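PDB 3GUX: putative Zn-dependent exopeptidase from Bacteroides vulgatus ATCC 8482, which probably removes amino-terminal residues from peptides as a zinc-dependent aminopeptidase of the M28 family. Local coordinates for residues S28-I33 / N297-V302; G58-F63 / I153-F158; D73-A76 / T80-K83; I255-N258 / P264-D267. One frame throughout, in Å; residues are numbered along the deposited sequence.

Interaction 1 of 4, residues S28-I33 / N297-V302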
# COMPACT_ATOMS: atom_id res chain seq x y z
N SER A 28 6.07 -4.30 -15.44
CA SER A 28 5.24 -3.12 -15.39
C SER A 28 5.41 -2.42 -14.02
O SER A 28 5.68 -1.24 -14.00
CB SER A 28 3.78 -3.49 -15.67
OG SER A 28 2.97 -2.34 -15.73
N ALA A 29 5.34 -3.18 -12.92
CA ALA A 29 5.53 -2.61 -11.57
C ALA A 29 6.92 -1.99 -11.46
O ALA A 29 7.08 -0.91 -10.95
CB ALA A 29 5.29 -3.65 -10.44
N TYR A 30 7.93 -2.69 -11.99
CA TYR A 30 9.31 -2.20 -12.00
C TYR A 30 9.41 -0.83 -12.67
O TYR A 30 10.05 0.08 -12.14
CB TYR A 30 10.23 -3.21 -12.71
CG TYR A 30 11.72 -2.89 -12.63
CD1 TYR A 30 12.30 -1.99 -13.48
CD2 TYR A 30 12.51 -3.48 -11.65
CE1 TYR A 30 13.64 -1.70 -13.38
CE2 TYR A 30 13.85 -3.22 -11.56
CZ TYR A 30 14.40 -2.33 -12.41
OH TYR A 30 15.75 -2.04 -12.31
N GLN A 31 8.77 -0.67 -13.82
CA GLN A 31 8.77 0.62 -14.51
C GLN A 31 8.08 1.75 -13.74
O GLN A 31 8.55 2.91 -13.78
CB GLN A 31 8.16 0.47 -15.91
CG GLN A 31 8.98 -0.43 -16.85
CD GLN A 31 10.46 -0.05 -16.94
OE1 GLN A 31 11.30 -0.93 -17.06
NE2 GLN A 31 10.78 1.25 -16.86
N TYR A 32 6.99 1.43 -13.03
CA TYR A 32 6.32 2.43 -12.19
C TYR A 32 7.25 2.84 -11.05
O TYR A 32 7.24 3.97 -10.63
CB TYR A 32 4.97 1.94 -11.64
CG TYR A 32 3.97 1.51 -12.69
CD1 TYR A 32 3.80 2.23 -13.88
CD2 TYR A 32 3.16 0.41 -12.48
CE1 TYR A 32 2.87 1.81 -14.84
CE2 TYR A 32 2.24 0.01 -13.42
CZ TYR A 32 2.11 0.71 -14.59
OH TYR A 32 1.20 0.28 -15.50
N ILE A 33 8.06 1.91 -10.55
CA ILE A 33 9.04 2.24 -9.55
C ILE A 33 10.11 3.17 -10.14
O ILE A 33 10.44 4.20 -9.53
CB ILE A 33 9.67 1.01 -8.91
CG1 ILE A 33 8.58 0.22 -8.17
CG2 ILE A 33 10.86 1.45 -7.99
CD1 ILE A 33 8.91 -1.18 -7.72
N ASN A 297 11.55 -10.56 -9.36
CA ASN A 297 11.01 -11.75 -8.69
C ASN A 297 10.31 -11.41 -7.35
O ASN A 297 9.25 -12.01 -7.00
CB ASN A 297 12.08 -12.80 -8.44
CG ASN A 297 12.62 -13.43 -9.73
OD1 ASN A 297 11.91 -13.57 -10.70
ND2 ASN A 297 13.86 -13.85 -9.70
N THR A 298 10.88 -10.46 -6.61
CA THR A 298 10.32 -10.03 -5.34
C THR A 298 9.02 -9.32 -5.60
O THR A 298 8.03 -9.59 -4.95
CB THR A 298 11.29 -9.15 -4.56
OG1 THR A 298 12.52 -9.86 -4.38
CG2 THR A 298 10.66 -8.75 -3.15
N LEU A 299 9.00 -8.42 -6.58
CA LEU A 299 7.77 -7.70 -6.95
C LEU A 299 6.64 -8.67 -7.34
O LEU A 299 5.48 -8.50 -6.92
CB LEU A 299 8.07 -6.70 -8.09
CG LEU A 299 9.05 -5.57 -7.80
CD1 LEU A 299 9.29 -4.74 -9.07
CD2 LEU A 299 8.53 -4.68 -6.67
N LYS A 300 7.00 -9.70 -8.11
CA LYS A 300 6.05 -10.66 -8.58
C LYS A 300 5.45 -11.43 -7.40
O LYS A 300 4.24 -11.65 -7.34
CB LYS A 300 6.68 -11.64 -9.60
CG LYS A 300 5.72 -12.79 -10.09
CD LYS A 300 4.53 -12.27 -10.92
CE LYS A 300 3.66 -13.44 -11.49
NZ LYS A 300 2.47 -12.94 -12.28
N ALA A 301 6.31 -11.85 -6.46
CA ALA A 301 5.83 -12.59 -5.30
C ALA A 301 4.86 -11.78 -4.48
O ALA A 301 3.84 -12.31 -4.00
CB ALA A 301 7.01 -13.06 -4.41
N VAL A 302 5.17 -10.51 -4.27
CA VAL A 302 4.29 -9.65 -3.47
C VAL A 302 3.01 -9.33 -4.22
O VAL A 302 1.90 -9.48 -3.70
CB VAL A 302 4.98 -8.35 -3.05
CG1 VAL A 302 3.97 -7.39 -2.35
CG2 VAL A 302 6.14 -8.71 -2.13

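Interaction 2 of 4, residues G58-F63 / I153-F158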
# COMPACT_ATOMS: atom_id res chain seq x y z
N GLY A 58 -2.55 10.94 -11.64
CA GLY A 58 -2.84 10.72 -13.06
C GLY A 58 -2.96 9.26 -13.43
O GLY A 58 -3.87 8.85 -14.19
N GLN A 59 -2.04 8.47 -12.92
CA GLN A 59 -2.06 7.05 -13.21
C GLN A 59 -3.28 6.37 -12.61
O GLN A 59 -3.87 5.53 -13.28
CB GLN A 59 -0.78 6.38 -12.71
CG GLN A 59 0.44 6.74 -13.56
CD GLN A 59 0.30 6.23 -14.98
OE1 GLN A 59 -0.23 5.15 -15.21
NE2 GLN A 59 0.77 7.02 -15.94
N LEU A 60 -3.65 6.69 -11.37
CA LEU A 60 -4.86 6.09 -10.79
C LEU A 60 -6.13 6.48 -11.61
O LEU A 60 -7.04 5.65 -11.77
CB LEU A 60 -5.02 6.38 -9.29
CG LEU A 60 -4.05 5.75 -8.28
CD1 LEU A 60 -4.35 6.31 -6.91
CD2 LEU A 60 -4.10 4.23 -8.24
N GLU A 61 -6.15 7.72 -12.14
CA GLU A 61 -7.24 8.17 -13.02
C GLU A 61 -7.20 7.38 -14.35
O GLU A 61 -8.23 6.83 -14.79
CB GLU A 61 -7.16 9.67 -13.31
N LYS A 62 -6.01 7.32 -14.97
CA LYS A 62 -5.81 6.56 -16.21
C LYS A 62 -6.27 5.11 -16.05
O LYS A 62 -6.85 4.54 -16.98
CB LYS A 62 -4.34 6.61 -16.67
CG LYS A 62 -4.01 5.78 -17.95
CD LYS A 62 -2.54 5.85 -18.35
N PHE A 63 -6.03 4.52 -14.87
CA PHE A 63 -6.42 3.13 -14.61
C PHE A 63 -7.85 2.92 -14.04
O PHE A 63 -8.14 1.87 -13.46
CB PHE A 63 -5.38 2.41 -13.71
CG PHE A 63 -3.98 2.35 -14.28
CD1 PHE A 63 -3.72 2.30 -15.64
CD2 PHE A 63 -2.89 2.26 -13.41
CE1 PHE A 63 -2.43 2.22 -16.11
CE2 PHE A 63 -1.60 2.17 -13.89
CZ PHE A 63 -1.37 2.16 -15.23
N ILE A 153 -12.12 -2.29 -4.22
CA ILE A 153 -10.75 -2.11 -3.78
C ILE A 153 -10.46 -0.62 -3.68
O ILE A 153 -10.91 0.17 -4.51
CB ILE A 153 -9.72 -2.77 -4.72
CG1 ILE A 153 -10.02 -4.26 -4.96
CG2 ILE A 153 -8.31 -2.57 -4.17
CD1 ILE A 153 -10.09 -5.13 -3.70
N ASP A 154 -9.77 -0.24 -2.60
CA ASP A 154 -9.26 1.12 -2.43
C ASP A 154 -7.75 1.06 -2.41
O ASP A 154 -7.17 0.29 -1.63
CB ASP A 154 -9.74 1.73 -1.13
CG ASP A 154 -11.22 1.86 -1.09
OD1 ASP A 154 -11.80 2.53 -1.97
OD2 ASP A 154 -11.82 1.25 -0.19
N ILE A 155 -7.12 1.88 -3.26
CA ILE A 155 -5.68 2.06 -3.32
C ILE A 155 -5.44 3.45 -2.68
O ILE A 155 -5.94 4.45 -3.20
CB ILE A 155 -5.15 1.93 -4.75
CG1 ILE A 155 -5.32 0.48 -5.23
CG2 ILE A 155 -3.70 2.35 -4.84
CD1 ILE A 155 -4.75 0.19 -6.61
N VAL A 156 -4.73 3.51 -1.56
CA VAL A 156 -4.43 4.78 -0.91
C VAL A 156 -2.92 4.99 -0.76
O VAL A 156 -2.23 4.13 -0.20
CB VAL A 156 -5.06 4.85 0.47
CG1 VAL A 156 -4.74 6.19 1.15
CG2 VAL A 156 -6.54 4.65 0.36
N PHE A 157 -2.41 6.09 -1.32
CA PHE A 157 -1.02 6.45 -1.16
C PHE A 157 -0.95 7.54 -0.10
O PHE A 157 -1.44 8.67 -0.30
CB PHE A 157 -0.37 6.91 -2.45
CG PHE A 157 -0.55 5.96 -3.63
CD1 PHE A 157 -0.35 4.59 -3.49
CD2 PHE A 157 -0.80 6.47 -4.90
CE1 PHE A 157 -0.48 3.73 -4.60
CE2 PHE A 157 -0.94 5.61 -6.01
CZ PHE A 157 -0.78 4.25 -5.85
N PHE A 158 -0.34 7.20 1.04
CA PHE A 158 -0.15 8.10 2.14
C PHE A 158 1.07 8.97 1.95
O PHE A 158 2.10 8.49 1.52
CB PHE A 158 0.07 7.34 3.46
CG PHE A 158 -1.09 6.51 3.88
CD1 PHE A 158 -2.33 7.10 4.06
CD2 PHE A 158 -0.93 5.17 4.16
CE1 PHE A 158 -3.40 6.36 4.49
CE2 PHE A 158 -2.01 4.42 4.57
CZ PHE A 158 -3.24 5.01 4.73

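Interaction 3 of 4, residues D73-A76 / T80-K83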
# COMPACT_ATOMS: atom_id res chain seq x y z
N ASP A 73 -2.32 20.66 5.43
CA ASP A 73 -1.11 21.23 6.00
C ASP A 73 -0.80 20.42 7.24
O ASP A 73 -1.48 20.56 8.24
CB ASP A 73 -1.28 22.71 6.38
CG ASP A 73 -1.37 23.63 5.19
OD1 ASP A 73 -1.24 23.19 4.04
OD2 ASP A 73 -1.54 24.83 5.40
N LEU A 74 0.23 19.60 7.18
CA LEU A 74 0.60 18.77 8.31
C LEU A 74 1.90 19.29 8.95
O LEU A 74 2.91 19.39 8.28
CB LEU A 74 0.74 17.35 7.84
CG LEU A 74 -0.53 16.73 7.18
CD1 LEU A 74 -0.24 15.27 6.82
CD2 LEU A 74 -1.76 16.84 8.04
N ILE A 75 1.86 19.56 10.26
CA ILE A 75 3.03 20.10 10.98
C ILE A 75 3.94 18.98 11.43
O ILE A 75 3.52 18.11 12.17
CB ILE A 75 2.65 20.98 12.18
CG1 ILE A 75 2.15 22.36 11.74
CG2 ILE A 75 3.88 21.24 13.12
CD1 ILE A 75 0.88 22.37 10.94
N ALA A 76 5.17 19.02 10.95
CA ALA A 76 6.18 18.05 11.26
C ALA A 76 6.85 18.35 12.61
O ALA A 76 6.60 19.36 13.23
CB ALA A 76 7.22 18.00 10.14
N THR A 80 7.93 22.35 10.55
CA THR A 80 7.74 22.49 9.12
C THR A 80 6.31 22.17 8.77
O THR A 80 5.81 21.14 9.19
CB THR A 80 8.62 21.53 8.31
OG1 THR A 80 9.99 21.74 8.66
CG2 THR A 80 8.40 21.78 6.84
N ILE A 81 5.65 23.06 8.03
CA ILE A 81 4.32 22.85 7.52
C ILE A 81 4.48 22.11 6.18
O ILE A 81 4.87 22.71 5.18
CB ILE A 81 3.59 24.16 7.28
CG1 ILE A 81 3.39 24.93 8.57
CG2 ILE A 81 2.22 23.91 6.66
CD1 ILE A 81 3.05 26.39 8.30
N LEU A 82 4.17 20.81 6.16
CA LEU A 82 4.26 19.95 4.97
C LEU A 82 2.99 20.12 4.14
O LEU A 82 1.88 19.95 4.65
CB LEU A 82 4.40 18.48 5.36
CG LEU A 82 5.55 18.14 6.33
CD1 LEU A 82 5.50 16.64 6.66
CD2 LEU A 82 6.91 18.55 5.81
N LYS A 83 3.16 20.56 2.90
CA LYS A 83 2.07 20.74 1.96
C LYS A 83 1.80 19.33 1.44
O LYS A 83 2.29 18.91 0.39
CB LYS A 83 2.47 21.71 0.87
CG LYS A 83 2.81 23.13 1.38
CD LYS A 83 1.65 23.86 2.10
CE LYS A 83 0.40 24.06 1.23
NZ LYS A 83 -0.62 24.96 1.87

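Interaction 4 of 4, residues I255-N258 / P264-D267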
# COMPACT_ATOMS: atom_id res chain seq x y z
N ILE A 255 -0.60 0.89 11.73
CA ILE A 255 -0.93 1.16 13.12
C ILE A 255 -2.05 2.18 13.20
O ILE A 255 -3.00 2.00 13.94
CB ILE A 255 0.28 1.68 13.94
CG1 ILE A 255 1.33 0.57 14.08
CG2 ILE A 255 -0.16 2.18 15.33
CD1 ILE A 255 2.45 0.91 15.07
N TYR A 256 -1.93 3.25 12.42
CA TYR A 256 -2.96 4.32 12.45
C TYR A 256 -4.25 3.87 11.76
O TYR A 256 -5.31 3.89 12.39
CB TYR A 256 -2.36 5.62 11.94
CG TYR A 256 -1.22 5.99 12.87
CD1 TYR A 256 -1.48 6.42 14.16
CD2 TYR A 256 0.09 5.81 12.49
CE1 TYR A 256 -0.44 6.73 15.03
CE2 TYR A 256 1.13 6.10 13.36
CZ TYR A 256 0.87 6.57 14.61
OH TYR A 256 1.92 6.87 15.47
N VAL A 257 -4.17 3.39 10.51
CA VAL A 257 -5.35 2.79 9.81
C VAL A 257 -6.21 2.00 10.77
O VAL A 257 -7.44 2.24 10.90
CB VAL A 257 -4.91 1.86 8.62
CG1 VAL A 257 -5.96 0.86 8.32
CG2 VAL A 257 -4.57 2.69 7.39
N ASN A 258 -5.58 1.08 11.49
CA ASN A 258 -6.28 0.28 12.47
C ASN A 258 -6.90 1.06 13.66
O ASN A 258 -7.92 0.64 14.23
CB ASN A 258 -5.31 -0.79 13.01
CG ASN A 258 -5.94 -1.71 14.01
OD1 ASN A 258 -5.40 -1.93 15.10
ND2 ASN A 258 -7.12 -2.23 13.68
N PRO A 264 -8.55 -3.77 10.72
CA PRO A 264 -7.29 -4.49 10.91
C PRO A 264 -6.44 -4.34 9.64
O PRO A 264 -6.96 -4.41 8.53
CB PRO A 264 -7.71 -5.93 11.09
CG PRO A 264 -9.06 -6.00 10.44
CD PRO A 264 -9.69 -4.70 10.80
N CYS A 265 -5.15 -4.10 9.80
CA CYS A 265 -4.33 -3.81 8.67
C CYS A 265 -3.00 -4.51 8.79
O CYS A 265 -2.30 -4.35 9.79
CB CYS A 265 -4.13 -2.31 8.60
SG CYS A 265 -3.40 -1.80 7.09
N VAL A 266 -2.65 -5.25 7.74
CA VAL A 266 -1.45 -6.07 7.69
C VAL A 266 -0.32 -5.34 7.00
O VAL A 266 -0.48 -4.90 5.86
CB VAL A 266 -1.72 -7.43 6.95
CG1 VAL A 266 -0.51 -8.30 6.93
CG2 VAL A 266 -2.88 -8.22 7.60
N ASP A 267 0.83 -5.23 7.66
CA ASP A 267 2.01 -4.66 7.04
C ASP A 267 2.87 -5.77 6.40
O ASP A 267 3.31 -6.69 7.10
CB ASP A 267 2.80 -3.87 8.09
CG ASP A 267 3.84 -2.94 7.49
OD1 ASP A 267 3.94 -2.79 6.23
OD2 ASP A 267 4.58 -2.33 8.29

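Interaction 1 of 4, residues S28-I33 / N297-V302
Leu299, on helix 296-311, packs against Ala29, Tyr30 and Ile33 on helix 26-37 in a small, buried helix-helix contact between the two ends of the modelled chain. The short helical segments cross at 111°, and their axes come no nearer than 10.0 Å, so the gap has to be bridged by side chains. Leu299 does this with both methyls. Its CD2 meets CD1 of Ile33 tip to tip at 3.7 Å, while CD1 lies 3.8 Å from the backbone N of Tyr30 and also reaches Ile33 CD1. The same CD1 comes to 4.1 Å from CB of Tyr30, at the edge of its ring, and to 4.4 Å from CB of Ala29. With CG opposite the backbone N (chi1 -172°), Tyr30 keeps Leu299 CD1 near its ring plane, and the ring makes a cation-pi contact with Arg296. Lys300 leaves the interface: its NZ forms a salt bridge with Glu23 and is hydrogen-bonded to the backbone O of Phe24. The helices meet through apolar packing, the leucine methyls resting on side-chain carbon and on the backbone at Tyr30. With no hydrogen bond across it, the contact rests on the fit of the Leu299 fork against Ala29, Tyr30 and Ile33.

Interaction 2 of 4, residues G58-F63 / I153-F158
Leu60 and its partners Ile155 and Phe157 belong to the helix-on-sheet packing of an alpha/beta fold, the phosphorylase/hydrolase-like architecture, with helix 47-62 laid against the inner strand 152-158. All three residues are buried, and no hydrogen bond crosses between the two segments. Leu60 points at the strand and divides its two methyls between two neighbours on the same face. CD2 crosses the CG2 branch of Ile155 at 3.9 Å. CD1 presses on Phe157, 3.6 Å from CE2 and 4.1 Å from CD2, and approaches the ring obliquely. CZ of the same ring also lies 4.1 Å from Leu60 CD2, so CD2, CE2 and CZ of the phenyl group lie along the forked end of the leucine. In Ile155 the CG2 branch lies opposite the backbone N, and it is this branch that turns to the helix. With an alanine in place of Leu60, the Phe157 ring and Ile155 CG2 would probably lose the leucine methyls that cover them, leaving a gap between helix and sheet. Val156 points the other way, touching Ile88 and Leu100 on the flanking strands, and the buried carboxylate of Asp154 is held by Arg98 and Tyr194. Strand 152-158 runs between strands 81-91 and 98-104. Helix 131-146 shares the Leu60 side, resting on Ile155 through Ala141 and on Phe157 through Val134, while Leu60 also touches Ile87 of the adjacent strand 81-91.

Interaction 3 of 4, residues D73-A76 / T80-K83
Lys83 NZ forms a salt bridge with Asp73 OD1 at 2.9 Å, arriving at the syn lone pair of the carboxylate oxygen. The two side chains run side by side from a non-hydrogen-bonded pair, and the lysine chain bends at its second and third torsions to bring the amine over. Three backbone hydrogen bonds close the hairpin of strands 66-75 and 81-91. Leu74 and Leu82 exchange two as a hydrogen-bonded antiparallel pair, Leu74 N to Leu82 O at 3.0 Å and Leu82 N to Leu74 O at 2.8 Å. Nearer the turn, Ala76 N gives an almost straight bond (179°) to Thr80 O, also 2.8 Å. Beside the salt bridge, Ile81 CG2 rests on Asp73 CB at 3.7 Å, and Ile75 CG1 faces Ile81 CG1. On the opposite face Leu82 CD1 covers Ala76 CB at 4.1 Å, and its stem lies against the Leu74 carbonyl oxygen. Were Leu82 a glycine, Ala76 CB and the neighbouring Pro44 and Leu180 would probably be left with a gap between them. The backbone bonds thus hold the register of the hairpin, the salt bridge ties its exposed side beside the isoleucines, and the leucines seat the other side against helix 180-187.

Interaction 4 of 4, residues I255-N258 / P264-D267
Val257 lays its CG1 methyl over the side chain of Cys265, 3.7 Å from CB and 3.9 Å from SG. That methyl sits on the branch turned opposite the backbone N (chi1 156°, well short of a fully staggered 180°), which sends it from the helix toward the strand. Cys265 likewise holds SG opposite its own N, with the sulfur alongside the same methyl. Both residues are buried. One residue further on, Asn258 places its amide nitrogen ND2 against the backbone of Pro264, 3.6 Å from CA and equally far from N. This is a packing contact: an amide N is a poor acceptor, its lone pair being delocalised, and ND2 gives its weak hydrogen bond to the O of Ile263. The other end of the amide, OD1, is hydrogen-bonded to Tyr217 OH, and the two bonds together probably fix how the amide is turned. The contact joins helix 253-260 to strand 265-269, which follows it after a short connection and forms an outer strand of the central sheet, parallel to strand 198-203. The helix covers the Cys265 face here, and helix 223-236 covers the reverse, where Val266 meets Glu225, Met226 and Trp230. No hydrogen bond links the two segments directly. The CB of Pro264 points away from 255-258, and its side chain touches Glu225 as well.

Interactions 2, 3 and 4 all reach the same six-stranded sheet: interaction 2 at an inner strand, interactions 3 and 4 at its two outer strands. Interaction 1 instead joins two helices and involves no strand. Interactions 1 and 2 are buried and wholly apolar, each turning on one leucine; interaction 4, partly buried, adds an amide to aliphatic packing. Interaction 3, about 22 Å from the centre of the chain, is the most exposed of the four, and there backbone hydrogen bonds and a salt bridge do the joining. Interaction 2 links its neighbours: Phe63 CZ lies 3.2 Å from Tyr32 OH of interaction 1, and Phe158 CZ packs 3.8 Å from Val257 CG2 of interaction 4.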